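Local coordinates for major extracellular endoglucanase (Xanthomonas campestris pv. campestris, PDB 4TUF), which hydrolyses internal beta-1,4-glucosidic linkages of cellulose, lichenin and cereal beta-D-glucans with a glycosyl hydrolase family 5 catalytic domain, at residues Ala116-Leu121 with Lys155-Gly160; Phe61-Leu66 with Leu108-Pro113; Gly160-Gly165 with Glu196-Asn201. One frame throughout, in Å; residues are numbered along the deposited sequence.

Contact 1: Ala116-Leu121 with Lys155-Gly160. With 2HP (dihydrogenphosphate ion), chain J.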
loop_
_atom_site.group_PDB
_atom_site.type_symbol
_atom_site.label_atom_id
_atom_site.label_comp_id
_atom_site.label_asym_id
_atom_site.label_seq_id
_atom_site.Cartn_x
_atom_site.Cartn_y
_atom_site.Cartn_z
ATOM N N ALA A 116 -6.134 12.959 -7.678
ATOM C CA ALA A 116 -5.057 13.260 -8.622
ATOM C C ALA A 116 -3.688 12.932 -8.009
ATOM O O ALA A 116 -3.359 11.764 -7.796
ATOM C CB ALA A 116 -5.115 14.717 -9.058
ATOM N N GLY A 117 -2.899 13.963 -7.716
ATOM C CA GLY A 117 -1.563 13.769 -7.176
ATOM C C GLY A 117 -1.486 13.317 -5.726
ATOM O O GLY A 117 -2.478 13.324 -4.998
ATOM N N ILE A 118 -0.289 12.921 -5.310
ATOM C CA ILE A 118 -0.029 12.486 -3.937
ATOM C C ILE A 118 0.541 13.632 -3.105
ATOM O O ILE A 118 1.596 14.178 -3.436
ATOM C CB ILE A 118 0.952 11.294 -3.915
ATOM C CG1 ILE A 118 0.326 10.090 -4.621
ATOM C CG2 ILE A 118 1.363 10.949 -2.487
ATOM C CD1 ILE A 118 1.316 9.021 -4.978
ATOM N N SER A 119 -0.148 14.001 -2.031
ATOM C CA SER A 119 0.261 15.168 -1.250
ATOM C C SER A 119 1.474 14.883 -0.374
ATOM O O SER A 119 1.657 13.764 0.108
ATOM C CB SER A 119 -0.890 15.668 -0.375
ATOM O OG SER A 119 -1.236 14.708 0.607
ATOM N N GLU A 120 2.300 15.909 -0.178
ATOM C CA GLU A 120 3.441 15.822 0.723
ATOM C C GLU A 120 2.982 15.571 2.155
ATOM O O GLU A 120 3.493 14.687 2.840
ATOM C CB GLU A 120 4.278 17.099 0.653
ATOM C CG GLU A 120 5.113 17.216 -0.602
ATOM C CD GLU A 120 5.880 18.517 -0.658
ATOM O OE1 GLU A 120 6.313 18.910 -1.760
ATOM O OE2 GLU A 120 6.045 19.150 0.406
ATOM N N LEU A 121 2.003 16.352 2.596
ATOM C CA LEU A 121 1.481 16.244 3.948
ATOM C C LEU A 121 0.096 15.616 3.935
ATOM O O LEU A 121 -0.464 15.348 2.874
ATOM C CB LEU A 121 1.431 17.622 4.605
ATOM C CG LEU A 121 2.717 18.442 4.524
ATOM C CD1 LEU A 121 2.510 19.830 5.098
ATOM C CD2 LEU A 121 3.823 17.715 5.258
ATOM N N LYS A 155 -2.204 7.167 5.279
ATOM C CA LYS A 155 -1.923 8.167 4.249
ATOM C C LYS A 155 -0.789 7.683 3.352
ATOM O O LYS A 155 0.263 7.256 3.831
ATOM C CB LYS A 155 -1.582 9.520 4.892
ATOM C CG LYS A 155 -0.591 10.387 4.131
ATOM C CD LYS A 155 -1.294 11.278 3.138
ATOM C CE LYS A 155 -0.340 12.302 2.543
ATOM N NZ LYS A 155 0.751 11.703 1.738
ATOM N N ASN A 156 -0.984 7.764 2.046
ATOM C CA ASN A 156 0.006 7.273 1.105
ATOM C C ASN A 156 1.188 8.196 0.883
ATOM O O ASN A 156 1.018 9.359 0.578
ATOM C CB ASN A 156 -0.663 6.980 -0.238
ATOM C CG ASN A 156 0.233 6.229 -1.193
ATOM O OD1 ASN A 156 0.549 5.073 -0.978
ATOM N ND2 ASN A 156 0.632 6.883 -2.259
ATOM N N GLU A 157 2.386 7.638 0.988
ATOM C CA GLU A 157 3.613 8.289 0.548
ATOM C C GLU A 157 3.938 9.693 1.044
ATOM O O GLU A 157 4.145 10.600 0.246
ATOM C CB GLU A 157 3.751 8.184 -0.960
ATOM C CG GLU A 157 3.825 6.743 -1.408
ATOM C CD GLU A 157 4.262 6.596 -2.835
ATOM O OE1 GLU A 157 4.081 7.546 -3.607
ATOM O OE2 GLU A 157 4.784 5.527 -3.180
ATOM N N PRO A 158 4.053 9.868 2.348
ATOM C CA PRO A 158 4.447 11.170 2.872
ATOM C C PRO A 158 5.829 11.522 2.358
ATOM O O PRO A 158 6.685 10.665 2.260
ATOM C CB PRO A 158 4.495 10.932 4.373
ATOM C CG PRO A 158 3.518 9.850 4.604
ATOM C CD PRO A 158 3.612 8.957 3.411
ATOM N N HIS A 159 6.037 12.778 2.003
ATOM C CA HIS A 159 7.331 13.180 1.454
ATOM C C HIS A 159 7.472 14.694 1.505
ATOM O O HIS A 159 6.633 15.376 2.086
ATOM C CB HIS A 159 7.496 12.680 0.019
ATOM C CG HIS A 159 6.431 13.165 -0.916
ATOM N ND1 HIS A 159 5.149 12.655 -0.915
ATOM C CD2 HIS A 159 6.458 14.113 -1.883
ATOM C CE1 HIS A 159 4.432 13.273 -1.837
ATOM N NE2 HIS A 159 5.204 14.159 -2.442
ATOM N N GLY A 160 8.537 15.214 0.904
ATOM C CA GLY A 160 8.740 16.650 0.828
ATOM C C GLY A 160 8.871 17.327 2.176
ATOM O O GLY A 160 9.873 17.165 2.874
HETATM P P 2HP J . -2.332 17.866 -8.140
HETATM O O1 2HP J . -3.286 16.902 -7.472
HETATM O O2 2HP J . -0.996 17.830 -7.434
HETATM O O3 2HP J . -2.145 17.457 -9.581
HETATM O O4 2HP J . -2.891 19.271 -8.073
HETATM O O HOH W 1 -1.519 11.662 -0.553
#
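K155 NZ is gripped from both segments. It donates across the contact to the backbone oxygen of S119, 2.8 Å from NZ to O, and also to N156 O, 2.6 Å from NZ, the next residue along its own chain. The donor comes to S119 O tilted from the carbonyl plane and sits well above the carbonyl plane of N156. A water joins as a weak third partner of NZ and accepts more soundly from S119 N, 3.1 Å away. The lysine chain bends at chi2 and again at chi4 (64°), the second bend setting NZ between the two carbonyls.

Both segments are loops at the C-terminal ends of parallel strands in a TIM barrel, where family 5 enzymes keep their active site. The sequence N156-E157-P158 holds the family's acid/base glutamate, and E157 is probably the proton donor, as in its relatives. I118 crosses obliquely over this spot: its CD1 lies 3.4 Å from E157 OE1 and also touches N156 ND2, while CG2 meets N156 O. The other polar atoms have partners outside the two segments: N156 OD1 bonds to R58, and E157 OE2 to Y238 and H236.

H159 is fixed by its own backbone and ring. Its N donates to E120 O (3.3 Å from N to O, 165° at the hydrogen) in the carbonyl plane, on a lone pair. Its ND1 lies 2.6 Å from E157 O, which accepts in the ring plane, a bond that, with E120 against one face, restrains the ring's rotation. E120 CA stands over that face, 3.9 Å from the H159 ring centroid, a CH-pi contact. I118 O lies at the ring edge, and W212 stacks on the ring. E120 OE2 bonds to A161 N. At the far end, G117 N donates to O1 of a dihydrogenphosphate ion, 3.0 Å away.

Contact 2: Phe61-Leu66 with Leu108-Pro113. With 2HP (dihydrogenphosphate ion), chain K.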
loop_
_atom_site.group_PDB
_atom_site.type_symbol
_atom_site.label_atom_id
_atom_site.label_comp_id
_atom_site.label_asym_id
_atom_site.label_seq_id
_atom_site.Cartn_x
_atom_site.Cartn_y
_atom_site.Cartn_z
ATOM N N PHE A 61 -7.994 4.632 -2.381
ATOM C CA PHE A 61 -9.235 5.370 -2.599
ATOM C C PHE A 61 -8.975 6.864 -2.400
ATOM O O PHE A 61 -7.900 7.259 -1.962
ATOM C CB PHE A 61 -10.337 4.889 -1.654
ATOM C CG PHE A 61 -10.082 5.220 -0.207
ATOM C CD1 PHE A 61 -10.523 6.422 0.336
ATOM C CD2 PHE A 61 -9.394 4.334 0.609
ATOM C CE1 PHE A 61 -10.278 6.734 1.667
ATOM C CE2 PHE A 61 -9.147 4.639 1.935
ATOM C CZ PHE A 61 -9.591 5.842 2.465
ATOM N N CYS A 62 -9.962 7.689 -2.720
ATOM C CA CYS A 62 -9.865 9.128 -2.522
ATOM C C CYS A 62 -11.172 9.593 -1.898
ATOM O O CYS A 62 -12.166 8.873 -1.966
ATOM C CB CYS A 62 -9.591 9.842 -3.846
ATOM S SG CYS A 62 -10.924 9.712 -5.073
ATOM N N PRO A 63 -11.175 10.778 -1.266
ATOM C CA PRO A 63 -12.395 11.297 -0.638
ATOM C C PRO A 63 -13.608 11.333 -1.568
ATOM O O PRO A 63 -14.685 10.887 -1.168
ATOM C CB PRO A 63 -11.990 12.712 -0.235
ATOM C CG PRO A 63 -10.541 12.600 0.061
ATOM C CD PRO A 63 -10.005 11.618 -0.950
ATOM N N ALA A 64 -13.436 11.847 -2.781
ATOM C CA ALA A 64 -14.538 11.957 -3.735
ATOM C C ALA A 64 -15.263 10.625 -3.946
ATOM O O ALA A 64 -16.487 10.592 -4.076
ATOM C CB ALA A 64 -14.035 12.490 -5.063
ATOM N N THR A 65 -14.505 9.533 -3.972
ATOM C CA THR A 65 -15.077 8.201 -4.157
ATOM C C THR A 65 -16.050 7.838 -3.031
ATOM O O THR A 65 -17.029 7.116 -3.247
ATOM C CB THR A 65 -13.963 7.138 -4.246
ATOM O OG1 THR A 65 -13.227 7.328 -5.460
ATOM C CG2 THR A 65 -14.535 5.733 -4.229
ATOM N N LEU A 66 -15.793 8.367 -1.836
ATOM C CA LEU A 66 -16.593 8.039 -0.662
ATOM C C LEU A 66 -17.878 8.859 -0.571
ATOM O O LEU A 66 -18.700 8.625 0.315
ATOM C CB LEU A 66 -15.775 8.246 0.611
ATOM C CG LEU A 66 -14.391 7.602 0.709
ATOM C CD1 LEU A 66 -13.736 8.032 2.009
ATOM C CD2 LEU A 66 -14.483 6.083 0.618
ATOM N N LEU A 108 -7.303 -1.073 3.082
ATOM C CA LEU A 108 -7.713 0.180 2.460
ATOM C C LEU A 108 -6.609 1.230 2.621
ATOM O O LEU A 108 -5.856 1.203 3.590
ATOM C CB LEU A 108 -9.045 0.662 3.051
ATOM C CG LEU A 108 -10.207 -0.296 2.753
ATOM C CD1 LEU A 108 -11.429 0.010 3.582
ATOM C CD2 LEU A 108 -10.567 -0.275 1.276
ATOM N N ASP A 109 -6.522 2.144 1.658
ATOM C CA ASP A 109 -5.409 3.080 1.552
ATOM C C ASP A 109 -5.905 4.476 1.159
ATOM O O ASP A 109 -6.472 4.662 0.084
ATOM C CB ASP A 109 -4.391 2.546 0.534
ATOM C CG ASP A 109 -3.453 3.623 -0.006
ATOM O OD1 ASP A 109 -3.139 4.589 0.722
ATOM O OD2 ASP A 109 -3.012 3.492 -1.169
ATOM N N HIS A 110 -5.691 5.451 2.037
ATOM C CA HIS A 110 -6.056 6.840 1.761
ATOM C C HIS A 110 -4.990 7.454 0.868
ATOM O O HIS A 110 -3.978 7.972 1.352
ATOM C CB HIS A 110 -6.195 7.640 3.056
ATOM C CG HIS A 110 -6.827 8.983 2.869
ATOM N ND1 HIS A 110 -6.245 9.981 2.114
ATOM C CD2 HIS A 110 -7.993 9.491 3.335
ATOM C CE1 HIS A 110 -7.030 11.045 2.118
ATOM N NE2 HIS A 110 -8.095 10.775 2.855
ATOM N N HIS A 111 -5.222 7.401 -0.438
ATOM C CA HIS A 111 -4.133 7.561 -1.393
ATOM C C HIS A 111 -3.889 9.005 -1.793
ATOM O O HIS A 111 -2.742 9.463 -1.848
ATOM C CB HIS A 111 -4.421 6.722 -2.635
ATOM C CG HIS A 111 -3.193 6.268 -3.356
ATOM N ND1 HIS A 111 -2.451 5.183 -2.944
ATOM C CD2 HIS A 111 -2.582 6.746 -4.466
ATOM C CE1 HIS A 111 -1.432 5.014 -3.770
ATOM N NE2 HIS A 111 -1.490 5.949 -4.702
ATOM N N THR A 112 -4.968 9.721 -2.086
ATOM C CA THR A 112 -4.857 11.098 -2.550
ATOM C C THR A 112 -6.031 11.921 -2.062
ATOM O O THR A 112 -7.157 11.428 -2.025
ATOM C CB THR A 112 -4.788 11.177 -4.087
ATOM O OG1 THR A 112 -5.024 12.528 -4.507
ATOM C CG2 THR A 112 -5.838 10.282 -4.712
ATOM N N PRO A 113 -5.771 13.182 -1.679
ATOM C CA PRO A 113 -6.824 14.083 -1.193
ATOM C C PRO A 113 -7.740 14.626 -2.286
ATOM O O PRO A 113 -8.788 15.173 -1.941
ATOM C CB PRO A 113 -6.031 15.227 -0.555
ATOM C CG PRO A 113 -4.743 15.249 -1.314
ATOM C CD PRO A 113 -4.436 13.804 -1.611
HETATM P P 2HP K . -17.770 11.731 2.974
HETATM O O1 2HP K . -18.911 10.809 2.613
HETATM O O2 2HP K . -16.677 11.631 1.937
HETATM O O3 2HP K . -18.279 13.152 3.033
HETATM O O4 2HP K . -17.202 11.328 4.313
#
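F61 and H110 pair as neighbours on parallel strands of the TIM barrel, the last residues of 56-61 and 105-110. F61 N donates to D109 O at 2.9 Å, and H111 N returns a bond to F61 O at 3.1 Å.

From CB the F61 side chain sets CG between the backbone N and the carbonyl carbon (chi1 68°). CG and CD2 lie against D109 O, and CE2 runs on to the carbonyl carbon of D109, with L108 CB 4.1 Å from CE2. CZ, at the tip, reaches H110 CA at 3.7 Å; that CA stands over one ring face, offset toward the rim, in a CH-pi contact. Next to CZ, CE1 approaches H110 CD2 at 4.0 Å, the two rings meeting obliquely. V139 of helix 129-143 also packs on F61, which places the ring in the layer between sheet and helices.

Past the strand end, P63 CD leans on T112 O, and C62 forms a disulfide with C115. D109 and H111 are joined to each other: H111 ND1 donates, 167° at the hydrogen, to D109 OD2 on its syn side, 2.5 Å from ND1.

Contact 3: Gly160-Gly165 with Glu196-Asn201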
loop_
_atom_site.group_PDB
_atom_site.type_symbol
_atom_site.label_atom_id
_atom_site.label_comp_id
_atom_site.label_asym_id
_atom_site.label_seq_id
_atom_site.Cartn_x
_atom_site.Cartn_y
_atom_site.Cartn_z
ATOM N N GLY A 160 8.537 15.214 0.904
ATOM C CA GLY A 160 8.740 16.650 0.828
ATOM C C GLY A 160 8.871 17.327 2.176
ATOM O O GLY A 160 9.873 17.165 2.874
ATOM N N ALA A 161 7.845 18.083 2.547
ATOM C CA ALA A 161 7.879 18.880 3.766
ATOM C C ALA A 161 7.595 18.032 5.004
ATOM O O ALA A 161 7.844 18.464 6.132
ATOM C CB ALA A 161 6.891 20.031 3.668
ATOM N N ALA A 162 7.089 16.821 4.790
ATOM C CA ALA A 162 6.777 15.917 5.893
ATOM C C ALA A 162 8.006 15.661 6.750
ATOM O O ALA A 162 9.094 15.411 6.233
ATOM C CB ALA A 162 6.214 14.603 5.360
ATOM N N THR A 163 7.840 15.750 8.062
ATOM C CA THR A 163 8.932 15.434 8.972
ATOM C C THR A 163 8.462 14.453 10.044
ATOM O O THR A 163 7.324 13.983 10.016
ATOM C CB THR A 163 9.504 16.694 9.643
ATOM O OG1 THR A 163 8.469 17.360 10.379
ATOM C CG2 THR A 163 10.078 17.652 8.597
ATOM N N TRP A 164 9.346 14.148 10.984
ATOM C CA TRP A 164 9.076 13.145 12.001
ATOM C C TRP A 164 9.886 13.475 13.252
ATOM O O TRP A 164 11.116 13.417 13.237
ATOM C CB TRP A 164 9.425 11.755 11.466
ATOM C CG TRP A 164 9.083 10.595 12.359
ATOM C CD1 TRP A 164 9.342 10.474 13.692
ATOM C CD2 TRP A 164 8.463 9.368 11.962
ATOM N NE1 TRP A 164 8.904 9.257 14.154
ATOM C CE2 TRP A 164 8.361 8.559 13.111
ATOM C CE3 TRP A 164 7.976 8.878 10.748
ATOM C CZ2 TRP A 164 7.790 7.292 13.082
ATOM C CZ3 TRP A 164 7.411 7.620 10.722
ATOM C CH2 TRP A 164 7.319 6.843 11.880
ATOM N N GLY A 165 9.188 13.849 14.321
ATOM C CA GLY A 165 9.803 14.092 15.612
ATOM C C GLY A 165 10.640 15.349 15.740
ATOM O O GLY A 165 11.604 15.376 16.509
ATOM N N GLU A 196 3.351 4.583 7.043
ATOM C CA GLU A 196 4.461 4.633 6.109
ATOM C C GLU A 196 5.518 5.602 6.596
ATOM O O GLU A 196 5.287 6.406 7.510
ATOM C CB GLU A 196 3.980 5.037 4.716
ATOM C CG GLU A 196 2.868 4.152 4.162
ATOM C CD GLU A 196 2.378 4.629 2.807
ATOM O OE1 GLU A 196 3.216 5.140 2.029
ATOM O OE2 GLU A 196 1.159 4.510 2.533
ATOM N N GLY A 197 6.685 5.528 5.974
ATOM C CA GLY A 197 7.758 6.429 6.312
ATOM C C GLY A 197 7.602 7.774 5.632
ATOM O O GLY A 197 6.563 8.088 5.052
ATOM N N ILE A 198 8.651 8.579 5.729
ATOM C CA ILE A 198 8.703 9.867 5.069
ATOM C C ILE A 198 9.902 9.838 4.131
ATOM O O ILE A 198 10.368 8.757 3.764
ATOM C CB ILE A 198 8.819 11.007 6.087
ATOM C CG1 ILE A 198 10.086 10.834 6.927
ATOM C CG2 ILE A 198 7.590 11.017 6.990
ATOM C CD1 ILE A 198 10.484 12.068 7.701
ATOM N N THR A 199 10.404 11.001 3.734
ATOM C CA THR A 199 11.653 11.030 2.983
ATOM C C THR A 199 12.782 11.589 3.854
ATOM O O THR A 199 13.093 11.011 4.899
ATOM C CB THR A 199 11.516 11.829 1.667
ATOM O OG1 THR A 199 10.850 13.071 1.907
ATOM C CG2 THR A 199 10.708 11.027 0.673
ATOM N N ASP A 200 13.400 12.689 3.427
ATOM C CA ASP A 200 14.473 13.315 4.208
ATOM C C ASP A 200 13.931 13.932 5.495
ATOM O O ASP A 200 12.838 14.501 5.507
ATOM C CB ASP A 200 15.188 14.391 3.390
ATOM C CG ASP A 200 16.200 13.819 2.412
ATOM O OD1 ASP A 200 16.287 12.579 2.281
ATOM O OD2 ASP A 200 16.910 14.619 1.764
ATOM N N ASN A 201 14.703 13.827 6.573
ATOM C CA ASN A 201 14.294 14.384 7.856
ATOM C C ASN A 201 15.418 15.187 8.522
ATOM O O ASN A 201 16.584 14.802 8.473
ATOM C CB ASN A 201 13.823 13.262 8.780
ATOM C CG ASN A 201 12.947 13.765 9.901
ATOM O OD1 ASN A 201 11.906 14.369 9.655
ATOM N ND2 ASN A 201 13.353 13.504 11.142
HETATM O O HOH W 2 11.940 15.513 3.180
HETATM O O HOH W 3 9.732 13.701 4.253
#
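Two loops on the catalytic side of the barrel meet here, those that follow strands 149-153 and 192-195, and their direct side-chain hydrogen bonds include a pair between the N201 amide and the backbone of W164. Chi1 of -160° puts N201 CG anti to the backbone N; the amide beyond it uses both ends. N201 OD1 takes a weak bond from W164 N, 2.9 Å away but strongly bent. N201 ND2 gives a straighter one to W164 O, 3.1 Å from ND2 and 148° at the hydrogen, on a lone pair of that carbonyl. The same ND2 has a second acceptor in V203 O, and T163 CA lies close to OD1.

Beside this pair I198 supplies the apolar filling. Its CD1 rests 3.9 Å from W164 CB, and its CG2 lies 4.2 Å from A162 CB. The indole runs on past I198 CG2 to E196 O, both at its edge, and W164 NE1 bonds to T222 O. The E196 carboxylate belongs to the active-site surroundings: OE1 accepts from E157 N, and OE2 forms a salt bridge with R58.

Near G160 two waters bridge the loops. One accepts from T199 N, 2.8 Å away, and can donate to A162 O; another lies 2.7 Å from G160 O and 2.7 Å from D200 O. G160 N reaches T199 OG1 only weakly, at 3.3 Å. Across this contact G160, A162 and W164 are thus met by side chains and water; no direct backbone-to-backbone bond joins the two loops, and the bonds at G160 N and W164 N are weak.

Overall arrangement
Along the chain the contacts come in series, contact 2, then contact 1, then contact 3, all within one family 5 TIM-barrel domain. They follow consecutive barrel strands: contact 2 joins the ends of 56-61 and 105-110, contact 1 the loops after 105-110 and 149-153, contact 3 those after 149-153 and 192-195. Contact centres lie about 12 Å apart for 1 and 2 and about 10 Å for 1 and 3, which share G160; 2 and 3 are about 21 Å apart and do not touch. Contact 1 lies between the other two along one arc of the barrel's C-terminal rim; it holds E157, the presumed proton donor, and its N156 lies next to E278, the presumed nucleophile.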